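Local atomic coordinates of hypothetical protein PH0156 (Pyrococcus horikoshii, PDB entry 2P62), a protein that is of unknown function but belongs to a family of the Toprim-like clan, whose better-known relatives include topoisomerase and primase catalytic domains. Residues M1-D13 with N88-E100. Numbering follows the deposited sequence.
Sequences MRIKLIIVEGKTD and NVEEVYVVRDVDE
Leu-5, level with Val-92 on the neighbouring parallel strand, bonds to the residues on either side of it: its N donates to Glu-91 O at 2.9 Å and its O accepts from Tyr-93 N at 2.7 Å. Ile-7 repeats the pattern with Tyr-93 and Val-95, the Val-95 N to Ile-7 O bond being nearly straight (N-H...O 175°). Beta-branched Ile-7, Val-92 and Val-94 suit the extended backbone, and Leu-5 adds apolar bulk. On one face Ile-7 CD1 lies 4.2 Å from Val-92 CG1 and reaches Val-94, while Leu-5 CB meets Val-92 CG2; helix 71-84 covers this layer through Val-78 and Ile-71.

The other face mixes a charged cluster with apolar packing: Ile-6 lies by Tyr-93, and helix 233-239 covers both. The extended Lys-4 chain runs alongside Glu-91 until NZ forms a salt bridge to Glu-91 OE1 (2.9 Å). Tyr-93 OH donates to that same oxygen at 2.8 Å from the opposite side of the carboxylate plane, so two donors fix the acid. Lys-4 NZ also donates to the carbonyl of Met-239 and the terminal carboxylate of Gly-241, which satisfies a buried ammonium. A methionine in place of Lys-4 would probably leave Glu-91 without its counter-charge, and Met-239 O and the terminal carboxylate without this donor. Tyr-93 presents its ring edge to Lys-4 CD and stacks on Tyr-132.

Beyond the ladder, one water bridges Glu-9 OE1 and Asp-97 N. Two adjacent parallel central strands, with acidic residues Glu-9, Asp-97 and Asp-99 after or at their C-terminal ends, are consistent with a Toprim-like alpha/beta fold.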
loop_
_atom_site.group_PDB
_atom_site.type_symbol
_atom_site.label_atom_id
_atom_site.label_comp_id
_atom_site.label_asym_id
_atom_site.label_seq_id
_atom_site.Cartn_x
_atom_site.Cartn_y
_atom_site.Cartn_z
ATOM N N MET A 1 18.088 3.471 -27.411
ATOM C CA MET A 1 17.402 2.370 -26.688
ATOM C C MET A 1 15.985 2.136 -27.273
ATOM O O MET A 1 15.324 3.081 -27.718
ATOM C CB MET A 1 17.327 2.757 -25.205
ATOM C CG MET A 1 17.443 1.624 -24.201
ATOM S SD MET A 1 19.081 0.926 -23.915
ATOM C CE MET A 1 18.582 -0.229 -22.694
ATOM N N ARG A 2 15.535 0.880 -27.315
ATOM C CA ARG A 2 14.186 0.579 -27.801
ATOM C C ARG A 2 13.277 0.790 -26.601
ATOM O O ARG A 2 13.574 0.326 -25.497
ATOM C CB ARG A 2 14.057 -0.874 -28.250
ATOM C CG ARG A 2 14.695 -1.180 -29.575
ATOM C CD ARG A 2 15.636 -2.360 -29.460
ATOM N NE ARG A 2 14.996 -3.594 -28.997
ATOM C CZ ARG A 2 13.887 -4.107 -29.515
ATOM N NH1 ARG A 2 13.274 -3.487 -30.503
ATOM N NH2 ARG A 2 13.418 -5.267 -29.086
ATOM N N ILE A 3 12.172 1.487 -26.815
ATOM C CA ILE A 3 11.250 1.766 -25.730
ATOM C C ILE A 3 9.891 1.137 -25.957
ATOM O O ILE A 3 9.320 1.259 -27.039
ATOM C CB ILE A 3 11.014 3.273 -25.551
ATOM C CG1 ILE A 3 12.334 4.019 -25.397
ATOM C CG2 ILE A 3 10.172 3.509 -24.310
ATOM C CD1 ILE A 3 12.143 5.502 -25.386
ATOM N N LYS A 4 9.385 0.476 -24.922
ATOM C CA LYS A 4 8.075 -0.154 -24.950
ATOM C C LYS A 4 7.306 0.375 -23.742
ATOM O O LYS A 4 7.843 0.440 -22.636
ATOM C CB LYS A 4 8.205 -1.671 -24.849
ATOM C CG LYS A 4 9.067 -2.293 -25.928
ATOM C CD LYS A 4 8.930 -3.795 -25.918
ATOM C CE LYS A 4 9.833 -4.439 -26.966
ATOM N NZ LYS A 4 9.604 -5.913 -26.989
ATOM N N LEU A 5 6.053 0.764 -23.964
ATOM C CA LEU A 5 5.207 1.294 -22.905
ATOM C C LEU A 5 4.205 0.250 -22.402
ATOM O O LEU A 5 3.490 -0.381 -23.187
ATOM C CB LEU A 5 4.458 2.533 -23.415
ATOM C CG LEU A 5 3.509 3.259 -22.455
ATOM C CD1 LEU A 5 4.296 3.746 -21.236
ATOM C CD2 LEU A 5 2.846 4.442 -23.168
ATOM N N ILE A 6 4.174 0.069 -21.085
ATOM C CA ILE A 6 3.259 -0.869 -20.448
ATOM C C ILE A 6 2.320 -0.095 -19.524
ATOM O O ILE A 6 2.756 0.545 -18.565
ATOM C CB ILE A 6 4.013 -1.935 -19.628
ATOM C CG1 ILE A 6 5.028 -2.656 -20.524
ATOM C CG2 ILE A 6 3.006 -2.925 -19.033
ATOM C CD1 ILE A 6 5.745 -3.837 -19.870
ATOM N N ILE A 7 1.029 -0.151 -19.833
ATOM C CA ILE A 7 0.014 0.550 -19.057
ATOM C C ILE A 7 -0.864 -0.418 -18.276
ATOM O O ILE A 7 -1.532 -1.270 -18.859
ATOM C CB ILE A 7 -0.903 1.392 -19.966
ATOM C CG1 ILE A 7 -0.056 2.299 -20.872
ATOM C CG2 ILE A 7 -1.858 2.220 -19.096
ATOM C CD1 ILE A 7 -0.856 3.054 -21.928
ATOM N N VAL A 8 -0.851 -0.282 -16.956
ATOM C CA VAL A 8 -1.650 -1.131 -16.084
ATOM C C VAL A 8 -2.565 -0.242 -15.260
ATOM O O VAL A 8 -2.429 0.984 -15.291
ATOM C CB VAL A 8 -0.758 -1.962 -15.141
ATOM C CG1 VAL A 8 0.085 -2.930 -15.951
ATOM C CG2 VAL A 8 0.130 -1.041 -14.321
ATOM N N GLU A 9 -3.484 -0.845 -14.511
ATOM C CA GLU A 9 -4.418 -0.058 -13.711
ATOM C C GLU A 9 -3.897 0.453 -12.370
ATOM O O GLU A 9 -4.086 1.621 -12.050
ATOM C CB GLU A 9 -5.714 -0.837 -13.468
ATOM C CG GLU A 9 -6.815 0.041 -12.890
ATOM C CD GLU A 9 -8.107 -0.712 -12.650
ATOM O OE1 GLU A 9 -8.462 -1.565 -13.494
ATOM O OE2 GLU A 9 -8.775 -0.441 -11.626
ATOM N N GLY A 10 -3.252 -0.410 -11.586
ATOM C CA GLY A 10 -2.754 0.016 -10.287
ATOM C C GLY A 10 -1.429 -0.582 -9.847
ATOM O O GLY A 10 -0.768 -1.299 -10.606
ATOM N N LYS A 11 -1.040 -0.278 -8.608
ATOM C CA LYS A 11 0.214 -0.763 -8.034
ATOM C C LYS A 11 0.288 -2.288 -8.055
ATOM O O LYS A 11 1.335 -2.852 -8.377
ATOM C CB LYS A 11 0.365 -0.274 -6.592
ATOM C CG LYS A 11 1.789 -0.323 -6.053
ATOM C CD LYS A 11 2.634 0.777 -6.677
ATOM C CE LYS A 11 3.965 0.995 -5.942
ATOM N NZ LYS A 11 4.886 -0.170 -6.019
ATOM N N THR A 12 -0.812 -2.955 -7.707
ATOM C CA THR A 12 -0.833 -4.418 -7.701
ATOM C C THR A 12 -0.400 -4.981 -9.058
ATOM O O THR A 12 0.424 -5.900 -9.121
ATOM C CB THR A 12 -2.243 -4.982 -7.351
ATOM O OG1 THR A 12 -3.237 -4.373 -8.188
ATOM C CG2 THR A 12 -2.586 -4.718 -5.882
ATOM N N ASP A 13 -0.948 -4.420 -10.139
ATOM C CA ASP A 13 -0.612 -4.868 -11.491
ATOM C C ASP A 13 0.832 -4.517 -11.824
ATOM O O ASP A 13 1.505 -5.266 -12.530
ATOM C CB ASP A 13 -1.544 -4.234 -12.537
ATOM C CG ASP A 13 -3.015 -4.231 -12.104
ATOM O OD1 ASP A 13 -3.503 -3.160 -11.684
ATOM O OD2 ASP A 13 -3.677 -5.289 -12.175
ATOM N N ASN A 88 11.035 7.125 -29.308
ATOM C CA ASN A 88 11.374 5.859 -29.927
ATOM C C ASN A 88 10.535 4.710 -29.357
ATOM O O ASN A 88 11.069 3.686 -28.920
ATOM C CB ASN A 88 12.857 5.561 -29.736
ATOM C CG ASN A 88 13.335 4.443 -30.632
ATOM O OD1 ASN A 88 14.220 3.672 -30.268
ATOM N ND2 ASN A 88 12.747 4.351 -31.821
ATOM N N VAL A 89 9.218 4.878 -29.371
ATOM C CA VAL A 89 8.316 3.856 -28.861
ATOM C C VAL A 89 7.846 2.970 -30.005
ATOM O O VAL A 89 7.370 3.460 -31.026
ATOM C CB VAL A 89 7.094 4.492 -28.152
ATOM C CG1 VAL A 89 6.029 3.436 -27.876
ATOM C CG2 VAL A 89 7.535 5.121 -26.849
ATOM N N GLU A 90 7.988 1.664 -29.826
ATOM C CA GLU A 90 7.598 0.713 -30.855
ATOM C C GLU A 90 6.446 -0.202 -30.440
ATOM O O GLU A 90 5.782 -0.796 -31.286
ATOM C CB GLU A 90 8.808 -0.129 -31.267
ATOM C CG GLU A 90 9.270 -1.136 -30.239
ATOM C CD GLU A 90 10.557 -1.828 -30.670
ATOM O OE1 GLU A 90 10.913 -1.747 -31.866
ATOM O OE2 GLU A 90 11.209 -2.457 -29.816
ATOM N N GLU A 91 6.219 -0.340 -29.142
ATOM C CA GLU A 91 5.124 -1.177 -28.688
ATOM C C GLU A 91 4.477 -0.573 -27.455
ATOM O O GLU A 91 5.132 0.072 -26.630
ATOM C CB GLU A 91 5.593 -2.620 -28.389
ATOM C CG GLU A 91 6.348 -3.286 -29.544
ATOM C CD GLU A 91 6.690 -4.755 -29.325
ATOM O OE1 GLU A 91 7.124 -5.127 -28.207
ATOM O OE2 GLU A 91 6.540 -5.543 -30.293
ATOM N N VAL A 92 3.170 -0.767 -27.364
ATOM C CA VAL A 92 2.402 -0.293 -26.237
ATOM C C VAL A 92 1.495 -1.433 -25.802
ATOM O O VAL A 92 0.771 -2.015 -26.615
ATOM C CB VAL A 92 1.521 0.933 -26.590
ATOM C CG1 VAL A 92 0.668 1.298 -25.388
ATOM C CG2 VAL A 92 2.392 2.128 -26.984
ATOM N N TYR A 93 1.565 -1.762 -24.516
ATOM C CA TYR A 93 0.748 -2.819 -23.939
ATOM C C TYR A 93 -0.293 -2.186 -23.026
ATOM O O TYR A 93 0.028 -1.330 -22.215
ATOM C CB TYR A 93 1.622 -3.799 -23.138
ATOM C CG TYR A 93 2.598 -4.563 -23.996
ATOM C CD1 TYR A 93 3.804 -3.981 -24.395
ATOM C CD2 TYR A 93 2.279 -5.829 -24.498
ATOM C CE1 TYR A 93 4.658 -4.624 -25.278
ATOM C CE2 TYR A 93 3.137 -6.487 -25.391
ATOM C CZ TYR A 93 4.321 -5.875 -25.781
ATOM O OH TYR A 93 5.157 -6.468 -26.711
ATOM N N VAL A 94 -1.546 -2.588 -23.172
ATOM C CA VAL A 94 -2.597 -2.050 -22.320
ATOM C C VAL A 94 -3.245 -3.237 -21.618
ATOM O O VAL A 94 -3.920 -4.039 -22.250
ATOM C CB VAL A 94 -3.633 -1.271 -23.152
ATOM C CG1 VAL A 94 -4.686 -0.652 -22.230
ATOM C CG2 VAL A 94 -2.934 -0.172 -23.948
ATOM N N VAL A 95 -3.014 -3.351 -20.313
ATOM C CA VAL A 95 -3.530 -4.459 -19.520
ATOM C C VAL A 95 -4.658 -4.059 -18.594
ATOM O O VAL A 95 -4.540 -3.102 -17.824
ATOM C CB VAL A 95 -2.403 -5.079 -18.682
ATOM C CG1 VAL A 95 -2.953 -6.190 -17.777
ATOM C CG2 VAL A 95 -1.317 -5.613 -19.624
ATOM N N ARG A 96 -5.748 -4.812 -18.666
ATOM C CA ARG A 96 -6.921 -4.545 -17.849
ATOM C C ARG A 96 -7.634 -5.845 -17.521
ATOM O O ARG A 96 -7.641 -6.775 -18.327
ATOM C CB ARG A 96 -7.890 -3.610 -18.591
ATOM C CG ARG A 96 -9.121 -3.253 -17.757
ATOM C CD ARG A 96 -10.060 -2.295 -18.459
ATOM N NE ARG A 96 -10.854 -2.952 -19.500
ATOM C CZ ARG A 96 -11.802 -2.346 -20.212
ATOM N NH1 ARG A 96 -12.084 -1.069 -20.003
ATOM N NH2 ARG A 96 -12.465 -3.019 -21.137
ATOM N N ASP A 97 -8.226 -5.923 -16.335
ATOM C CA ASP A 97 -8.960 -7.127 -15.968
ATOM C C ASP A 97 -10.051 -7.315 -17.016
ATOM O O ASP A 97 -10.557 -6.345 -17.583
ATOM C CB ASP A 97 -9.660 -6.993 -14.607
ATOM C CG ASP A 97 -8.699 -6.860 -13.445
ATOM O OD1 ASP A 97 -7.577 -7.417 -13.506
ATOM O OD2 ASP A 97 -9.094 -6.217 -12.442
ATOM N N VAL A 98 -10.412 -8.568 -17.253
ATOM C CA VAL A 98 -11.466 -8.908 -18.190
ATOM C C VAL A 98 -12.810 -8.384 -17.663
ATOM O O VAL A 98 -13.640 -7.914 -18.431
ATOM C CB VAL A 98 -11.507 -10.448 -18.380
ATOM C CG1 VAL A 98 -12.735 -10.859 -19.173
ATOM C CG2 VAL A 98 -10.228 -10.912 -19.080
ATOM N N ASP A 99 -12.993 -8.455 -16.344
ATOM C CA ASP A 99 -14.208 -8.001 -15.644
ATOM C C ASP A 99 -14.675 -6.600 -15.949
ATOM O O ASP A 99 -15.868 -6.357 -16.114
ATOM C CB ASP A 99 -13.996 -8.027 -14.140
ATOM C CG ASP A 99 -13.996 -9.397 -13.588
ATOM O OD1 ASP A 99 -13.631 -9.544 -12.400
ATOM O OD2 ASP A 99 -14.367 -10.326 -14.339
ATOM N N GLU A 100 -13.730 -5.672 -15.962
ATOM C CA GLU A 100 -14.052 -4.280 -16.193
ATOM C C GLU A 100 -14.480 -4.007 -17.620
ATOM O O GLU A 100 -13.961 -4.608 -18.565
ATOM C CB GLU A 100 -12.854 -3.400 -15.832
ATOM C CG GLU A 100 -12.188 -3.757 -14.513
ATOM C CD GLU A 100 -11.150 -2.730 -14.095
ATOM O OE1 GLU A 100 -10.351 -2.296 -14.955
ATOM O OE2 GLU A 100 -11.134 -2.361 -12.902
HETATM O O HOH W 1 -7.175 -3.810 -14.456
HETATM O O HOH W 2 -4.384 -3.944 -15.297
#